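Local structure of amino acid adenylation domain-containing protein (Bacillus stratosphericus LAMA 585, 6ULY) at residues E54-L57 against T58-A62; G226-M229 against F230-N234; R105-N108 against A109-K113. The protein probably selects an alpha-keto acid and activates it as the acyl adenylate, as the first adenylation domain of a nonribosomal depsipeptide synthetase. All coordinates share one frame; numbering follows the deposited sequence.

Three short helical pieces of one adenylation domain illustrate how local side-chain contacts differ with their place in the fold: the last turns of helix 46-62 (contact 1), a pi-type turn within helix 224-237 (contact 2) and the capped start of helix 109-120 (contact 3). Contact 2 is the one that reaches the ligand, since Met229 belongs to the pocket of the keto acyl adenylate and its side chain lies about 4 Å from the ligand. Contact 1 is centred about 24 Å from contact 2 and contact 3 about 29 Å from it, while contacts 1 and 3 have centres about 30 Å apart. None touches another. Helix 78-91 nevertheless packs against side chains of both contact 1 and contact 2.

Contact 1: E54-L57 against T58-A62; sequences ERVL and TGLRA. With SO4 (sulfate ion), chain G.
Leu57 and Arg61 meet one turn apart in the final turns of alpha-helix 46-62, where the extended arginine chain carries its guanidinium alongside the leucine. The two side chains meet at a slant. Leu57 CD1 sits over one face of the flat group, 3.8 Å above its plane and displaced toward the rim, while Leu57 CD2 comes within 3.4 Å of Arg61 NH1. With CG of Leu57 anti to the backbone N (chi1 174°), its branches extend along the helix toward Arg61. The charged end has partners beyond the helix, NH1 forming a salt bridge with Asp162 and a hydrogen bond to Ala164 O. Val56 and Leu60 behave differently: they lie side by side and point the same way, CG1 of the valine 4.1 Å from CD1 of the leucine. Val56 and Leu57 also pack on helix 78-91. Regular i to i+4 bonds join both pairs, Leu60 N to Val56 O at 3.0 Å and Arg61 N to Leu57 O at the same length. Arg55 NH1, also bonded to Leu159 O, donates a 2.7 Å hydrogen bond to O2 of a sulfate probably taken from the crystallisation liquor, and this oxygen lies at the guanidinium edge, in its plane.

Contact 2: G226-M229 against F230-N234; sequences GIVM and FHLVN
His231 and Ile227 touch within a pi-type turn of helix 224-237, the helix of a beta-alpha-beta unit between strands 214-217 and 240-243. Ile227 CD1 comes to the edge of the imidazole, near its plane, and stops 3.6 Å from CD2 of His231. One residue on, Val228 CG2 lies 4.2 Å from Leu232 CD1. Met229 and Phe230 run alongside each other, and the methionine, bent at its last torsion (chi3 65°), brings CE to 3.9 Å from CE2 of the phenylalanine. The backbone pairs residues five apart instead of four: His231 N bonds to Gly226 O, Leu232 N to Ile227 O at 2.8 Å, and Val233 N to Val228 O at 3.1 Å. Three consecutive bonds of this kind define the widened turn. Farther out, the histidine ring is fixed at both nitrogens, ND1 by Gln241 and NE2 by Trp86 of helix 78-91, so its rotation is set from outside the turn. Phe230 meets the ring of Trp269. Met229, which also packs on strand 338-342, is the residue here that touches the bound keto acyl adenylate. CG of Leu232 rests 3.2 Å from Ile227 O.

Contact 3: R105-N108 against A109-K113; sequences REMN and AAVKK
Asn108 OD1 faces the first amides of helix 109-120, accepting a hydrogen bond from Val111 N at 3.2 Å and lying 2.8 Å from Ala110 N. The bond to Val111 is fairly straight at its hydrogen (154°), yet the donor stands well above the plane of the side-chain carbonyl, 59° out of it and off the lone pairs. CG of Asn108 is tucked between its own backbone N and carbonyl carbon (chi1 66°), a position that swings the amide over the start of the helix. There OD1 also lies 3.2 Å from CB of Ala110. The other end of the same amide is steadied by the loop, because ND2 is hydrogen-bonded to the carbonyl of Thr103 and makes a weak bond to Glu106 O. ND2 also comes 3.3 Å from CG2 of Val111, whose side chain crosses that of the asparagine at about a right angle.

This is an N-cap, with Asn108 immediately ahead of the first helical residue and an inverse gamma turn centred on Met107 leading into it. The main chain joins in through Asn108 O, which accepts from Lys112 N at 2.9 Å, nearly along the C=O axis, the first regular i to i+4 bond of the helix.

Bent at chi2, the Met107 chain crosses Val111 obliquely and sets SD 3.7 Å from CG1 of the valine, while its CE reaches CG of Lys112, across which the methionine runs at about a right angle. Trp143 packs against both Met107 and Val111, and Leu139 and Leu142 of helix 139-142 add to the cover of the valine. In the second subunit, His397 packs on Met107 and Asn467 on Lys112, whose CE lies 3.7 Å from the backbone O of Met107.

Contact 1: E54-L57 against T58-A62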
loop_
_atom_site.group_PDB
_atom_site.type_symbol
_atom_site.label_atom_id
_atom_site.label_comp_id
_atom_site.label_asym_id
_atom_site.label_seq_id
_atom_site.Cartn_x
_atom_site.Cartn_y
_atom_site.Cartn_z
ATOM N N GLU A 54 -29.844 -22.773 -13.339
ATOM C CA GLU A 54 -30.736 -22.241 -14.363
ATOM C C GLU A 54 -31.922 -21.515 -13.744
ATOM O O GLU A 54 -32.392 -20.514 -14.296
ATOM C CB GLU A 54 -31.209 -23.373 -15.277
ATOM C CG GLU A 54 -30.146 -23.849 -16.264
ATOM C CD GLU A 54 -30.482 -25.182 -16.906
ATOM O OE1 GLU A 54 -29.723 -25.619 -17.797
ATOM O OE2 GLU A 54 -31.501 -25.793 -16.521
ATOM N N ARG A 55 -32.413 -21.990 -12.598
ATOM C CA ARG A 55 -33.482 -21.278 -11.904
ATOM C C ARG A 55 -32.994 -19.916 -11.429
ATOM O O ARG A 55 -33.622 -18.885 -11.702
ATOM C CB ARG A 55 -33.999 -22.116 -10.732
ATOM C CG ARG A 55 -34.615 -23.447 -11.145
ATOM C CD ARG A 55 -35.269 -24.169 -9.972
ATOM N NE ARG A 55 -35.345 -25.612 -10.200
ATOM C CZ ARG A 55 -36.235 -26.201 -10.996
ATOM N NH1 ARG A 55 -37.128 -25.471 -11.652
ATOM N NH2 ARG A 55 -36.228 -27.520 -11.143
ATOM N N VAL A 56 -31.859 -19.889 -10.727
ATOM C CA VAL A 56 -31.299 -18.609 -10.297
ATOM C C VAL A 56 -31.065 -17.701 -11.499
ATOM O O VAL A 56 -31.243 -16.478 -11.416
ATOM C CB VAL A 56 -30.007 -18.832 -9.491
ATOM C CG1 VAL A 56 -29.348 -17.497 -9.163
ATOM C CG2 VAL A 56 -30.308 -19.602 -8.219
ATOM N N LEU A 57 -30.673 -18.282 -12.637
ATOM C CA LEU A 57 -30.433 -17.476 -13.831
ATOM C C LEU A 57 -31.694 -16.742 -14.267
ATOM O O LEU A 57 -31.618 -15.619 -14.779
ATOM C CB LEU A 57 -29.911 -18.359 -14.965
ATOM C CG LEU A 57 -29.739 -17.682 -16.328
ATOM C CD1 LEU A 57 -28.722 -16.546 -16.262
ATOM C CD2 LEU A 57 -29.325 -18.709 -17.373
ATOM N N THR A 58 -32.861 -17.365 -14.092
ATOM C CA THR A 58 -34.106 -16.695 -14.450
ATOM C C THR A 58 -34.275 -15.405 -13.661
ATOM O O THR A 58 -34.656 -14.368 -14.218
ATOM C CB THR A 58 -35.298 -17.620 -14.204
ATOM O OG1 THR A 58 -35.219 -18.755 -15.074
ATOM C CG2 THR A 58 -36.606 -16.875 -14.446
ATOM N N GLY A 59 -34.007 -15.456 -12.357
ATOM C CA GLY A 59 -34.166 -14.269 -11.536
ATOM C C GLY A 59 -33.149 -13.193 -11.857
ATOM O O GLY A 59 -33.483 -12.006 -11.893
ATOM N N LEU A 60 -31.896 -13.588 -12.097
ATOM C CA LEU A 60 -30.866 -12.606 -12.422
ATOM C C LEU A 60 -31.203 -11.864 -13.709
ATOM O O LEU A 60 -31.070 -10.636 -13.779
ATOM C CB LEU A 60 -29.503 -13.289 -12.534
ATOM C CG LEU A 60 -28.982 -13.951 -11.256
ATOM C CD1 LEU A 60 -27.636 -14.605 -11.497
ATOM C CD2 LEU A 60 -28.891 -12.945 -10.117
ATOM N N ARG A 61 -31.652 -12.590 -14.737
ATOM C CA ARG A 61 -32.056 -11.927 -15.972
ATOM C C ARG A 61 -33.307 -11.084 -15.763
ATOM O O ARG A 61 -33.481 -10.061 -16.435
ATOM C CB ARG A 61 -32.272 -12.964 -17.075
ATOM C CG ARG A 61 -30.970 -13.437 -17.706
ATOM C CD ARG A 61 -31.169 -14.578 -18.683
ATOM N NE ARG A 61 -29.940 -14.863 -19.419
ATOM C CZ ARG A 61 -29.686 -16.002 -20.054
ATOM N NH1 ARG A 61 -30.572 -16.988 -20.043
ATOM N NH2 ARG A 61 -28.535 -16.160 -20.692
ATOM N N ALA A 62 -34.176 -11.482 -14.831
ATOM C CA ALA A 62 -35.333 -10.654 -14.507
ATOM C C ALA A 62 -34.911 -9.327 -13.890
ATOM O O ALA A 62 -35.624 -8.325 -14.025
ATOM C CB ALA A 62 -36.269 -11.402 -13.559
HETATM S S SO4 G . -38.680 -26.234 -14.470
HETATM O O1 SO4 G . -37.581 -25.630 -15.143
HETATM O O2 SO4 G . -39.154 -25.348 -13.447
HETATM O O3 SO4 G . -39.739 -26.431 -15.438
HETATM O O4 SO4 G . -38.245 -27.494 -13.884
#

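Contact 2: G226-M229 against F230-N234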
loop_
_atom_site.group_PDB
_atom_site.type_symbol
_atom_site.label_atom_id
_atom_site.label_comp_id
_atom_site.label_asym_id
_atom_site.label_seq_id
_atom_site.Cartn_x
_atom_site.Cartn_y
_atom_site.Cartn_z
ATOM N N GLY A 226 -10.353 -22.330 -2.440
ATOM C CA GLY A 226 -11.680 -22.887 -2.268
ATOM C C GLY A 226 -12.442 -22.971 -3.576
ATOM O O GLY A 226 -13.103 -23.975 -3.857
ATOM N N ILE A 227 -12.353 -21.927 -4.397
ATOM C CA ILE A 227 -13.159 -21.892 -5.611
ATOM C C ILE A 227 -12.493 -22.690 -6.725
ATOM O O ILE A 227 -13.153 -23.477 -7.413
ATOM C CB ILE A 227 -13.442 -20.434 -6.028
ATOM C CG1 ILE A 227 -14.270 -20.392 -7.316
ATOM C CG2 ILE A 227 -12.144 -19.630 -6.197
ATOM C CD1 ILE A 227 -15.623 -21.098 -7.214
ATOM N N VAL A 228 -11.180 -22.539 -6.902
ATOM C CA VAL A 228 -10.493 -23.178 -8.020
ATOM C C VAL A 228 -9.876 -24.499 -7.585
ATOM O O VAL A 228 -10.236 -25.562 -8.102
ATOM C CB VAL A 228 -9.413 -22.258 -8.623
ATOM C CG1 VAL A 228 -8.721 -22.950 -9.799
ATOM C CG2 VAL A 228 -10.019 -20.935 -9.058
ATOM N N MET A 229 -8.935 -24.445 -6.638
ATOM C CA MET A 229 -8.148 -25.636 -6.329
ATOM C C MET A 229 -9.030 -26.811 -5.924
ATOM O O MET A 229 -8.638 -27.969 -6.108
ATOM C CB MET A 229 -7.139 -25.337 -5.221
ATOM C CG MET A 229 -6.214 -26.503 -4.918
ATOM S SD MET A 229 -4.951 -26.121 -3.687
ATOM C CE MET A 229 -5.958 -25.839 -2.231
ATOM N N PHE A 230 -10.223 -26.545 -5.391
ATOM C CA PHE A 230 -11.114 -27.616 -4.953
ATOM C C PHE A 230 -12.432 -27.585 -5.714
ATOM O O PHE A 230 -12.684 -28.491 -6.512
ATOM C CB PHE A 230 -11.317 -27.544 -3.439
ATOM C CG PHE A 230 -10.379 -28.439 -2.683
ATOM C CD1 PHE A 230 -10.854 -29.538 -1.995
ATOM C CD2 PHE A 230 -9.012 -28.210 -2.710
ATOM C CE1 PHE A 230 -9.991 -30.377 -1.323
ATOM C CE2 PHE A 230 -8.142 -29.049 -2.042
ATOM C CZ PHE A 230 -8.634 -30.134 -1.346
ATOM N N HIS A 231 -13.270 -26.566 -5.523
ATOM C CA HIS A 231 -14.605 -26.615 -6.109
ATOM C C HIS A 231 -14.541 -26.869 -7.614
ATOM O O HIS A 231 -15.152 -27.819 -8.118
ATOM C CB HIS A 231 -15.365 -25.324 -5.808
ATOM C CG HIS A 231 -16.717 -25.263 -6.445
ATOM N ND1 HIS A 231 -17.676 -26.237 -6.257
ATOM C CD2 HIS A 231 -17.268 -24.349 -7.277
ATOM C CE1 HIS A 231 -18.761 -25.921 -6.941
ATOM N NE2 HIS A 231 -18.539 -24.780 -7.570
ATOM N N LEU A 232 -13.790 -26.041 -8.351
ATOM C CA LEU A 232 -13.759 -26.202 -9.803
ATOM C C LEU A 232 -12.991 -27.456 -10.208
ATOM O O LEU A 232 -13.373 -28.139 -11.165
ATOM C CB LEU A 232 -13.160 -24.963 -10.467
ATOM C CG LEU A 232 -14.056 -23.723 -10.461
ATOM C CD1 LEU A 232 -13.345 -22.558 -11.135
ATOM C CD2 LEU A 232 -15.397 -23.992 -11.129
ATOM N N VAL A 233 -11.908 -27.776 -9.501
ATOM C CA VAL A 233 -11.228 -29.045 -9.743
ATOM C C VAL A 233 -12.199 -30.202 -9.555
ATOM O O VAL A 233 -12.175 -31.184 -10.308
ATOM C CB VAL A 233 -10.005 -29.184 -8.820
ATOM C CG1 VAL A 233 -9.596 -30.645 -8.692
ATOM C CG2 VAL A 233 -8.847 -28.351 -9.342
ATOM N N ASN A 234 -13.073 -30.102 -8.550
ATOM C CA ASN A 234 -13.999 -31.189 -8.259
ATOM C C ASN A 234 -15.054 -31.322 -9.351
ATOM O O ASN A 234 -15.344 -32.430 -9.812
ATOM C CB ASN A 234 -14.657 -30.963 -6.896
ATOM C CG ASN A 234 -13.679 -31.084 -5.748
ATOM O OD1 ASN A 234 -12.725 -31.861 -5.805
ATOM N ND2 ASN A 234 -13.909 -30.310 -4.695
#

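Contact 3: R105-N108 against A109-K113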
loop_
_atom_site.group_PDB
_atom_site.type_symbol
_atom_site.label_atom_id
_atom_site.label_comp_id
_atom_site.label_asym_id
_atom_site.label_seq_id
_atom_site.Cartn_x
_atom_site.Cartn_y
_atom_site.Cartn_z
ATOM N N ARG A 105 -23.097 -3.248 10.546
ATOM C CA ARG A 105 -23.695 -2.193 11.352
ATOM C C ARG A 105 -22.814 -0.957 11.489
ATOM O O ARG A 105 -23.316 0.094 11.901
ATOM C CB ARG A 105 -24.025 -2.720 12.754
ATOM C CG ARG A 105 -25.483 -3.123 12.958
ATOM C CD ARG A 105 -25.754 -4.561 12.538
ATOM N NE ARG A 105 -27.061 -5.019 13.005
ATOM C CZ ARG A 105 -27.516 -6.262 12.868
ATOM N NH1 ARG A 105 -26.769 -7.182 12.274
ATOM N NH2 ARG A 105 -28.718 -6.584 13.326
ATOM N N GLU A 106 -21.525 -1.049 11.165
ATOM C CA GLU A 106 -20.624 0.089 11.281
ATOM C C GLU A 106 -19.621 0.069 10.136
ATOM O O GLU A 106 -19.415 -0.952 9.476
ATOM C CB GLU A 106 -19.883 0.092 12.622
ATOM C CG GLU A 106 -20.269 -1.051 13.534
ATOM C CD GLU A 106 -19.082 -1.616 14.279
ATOM O OE1 GLU A 106 -18.982 -1.394 15.504
ATOM O OE2 GLU A 106 -18.240 -2.273 13.631
ATOM N N MET A 107 -18.983 1.220 9.922
ATOM C CA MET A 107 -18.085 1.421 8.784
ATOM C C MET A 107 -16.675 0.945 9.144
ATOM O O MET A 107 -15.728 1.721 9.274
ATOM C CB MET A 107 -18.088 2.887 8.371
ATOM C CG MET A 107 -17.433 3.165 7.032
ATOM S SD MET A 107 -18.474 2.683 5.642
ATOM C CE MET A 107 -17.416 3.100 4.256
ATOM N N ASN A 108 -16.548 -0.372 9.286
ATOM C CA ASN A 108 -15.277 -0.981 9.636
ATOM C C ASN A 108 -14.435 -1.223 8.382
ATOM O O ASN A 108 -14.837 -0.917 7.257
ATOM C CB ASN A 108 -15.502 -2.289 10.390
ATOM C CG ASN A 108 -16.154 -3.346 9.528
ATOM O OD1 ASN A 108 -15.485 -4.021 8.745
ATOM N ND2 ASN A 108 -17.467 -3.493 9.663
ATOM N N ALA A 109 -13.250 -1.807 8.583
ATOM C CA ALA A 109 -12.313 -1.998 7.481
ATOM C C ALA A 109 -12.918 -2.857 6.378
ATOM O O ALA A 109 -12.880 -2.491 5.198
ATOM C CB ALA A 109 -11.022 -2.631 8.001
ATOM N N ALA A 110 -13.461 -4.020 6.744
ATOM C CA ALA A 110 -14.068 -4.896 5.748
ATOM C C ALA A 110 -15.129 -4.157 4.944
ATOM O O ALA A 110 -15.200 -4.296 3.719
ATOM C CB ALA A 110 -14.670 -6.126 6.428
ATOM N N VAL A 111 -15.953 -3.354 5.614
ATOM C CA VAL A 111 -17.017 -2.636 4.922
ATOM C C VAL A 111 -16.435 -1.593 3.975
ATOM O O VAL A 111 -16.980 -1.349 2.891
ATOM C CB VAL A 111 -17.976 -2.004 5.947
ATOM C CG1 VAL A 111 -18.883 -0.987 5.276
ATOM C CG2 VAL A 111 -18.795 -3.086 6.629
ATOM N N LYS A 112 -15.330 -0.953 4.368
ATOM C CA LYS A 112 -14.676 0.007 3.482
ATOM C C LYS A 112 -14.165 -0.680 2.222
ATOM O O LYS A 112 -14.341 -0.176 1.107
ATOM C CB LYS A 112 -13.524 0.706 4.211
ATOM C CG LYS A 112 -13.949 1.606 5.361
ATOM C CD LYS A 112 -12.759 2.349 5.959
ATOM C CE LYS A 112 -13.186 3.260 7.104
ATOM N NZ LYS A 112 -12.034 3.980 7.715
ATOM N N LYS A 113 -13.514 -1.834 2.383
ATOM C CA LYS A 113 -12.993 -2.555 1.227
ATOM C C LYS A 113 -14.113 -2.978 0.282
ATOM O O LYS A 113 -13.966 -2.886 -0.942
ATOM C CB LYS A 113 -12.191 -3.770 1.695
ATOM C CG LYS A 113 -11.037 -3.415 2.630
ATOM C CD LYS A 113 -10.187 -4.628 2.982
ATOM C CE LYS A 113 -8.974 -4.224 3.803
ATOM N NZ LYS A 113 -7.966 -5.317 3.900
#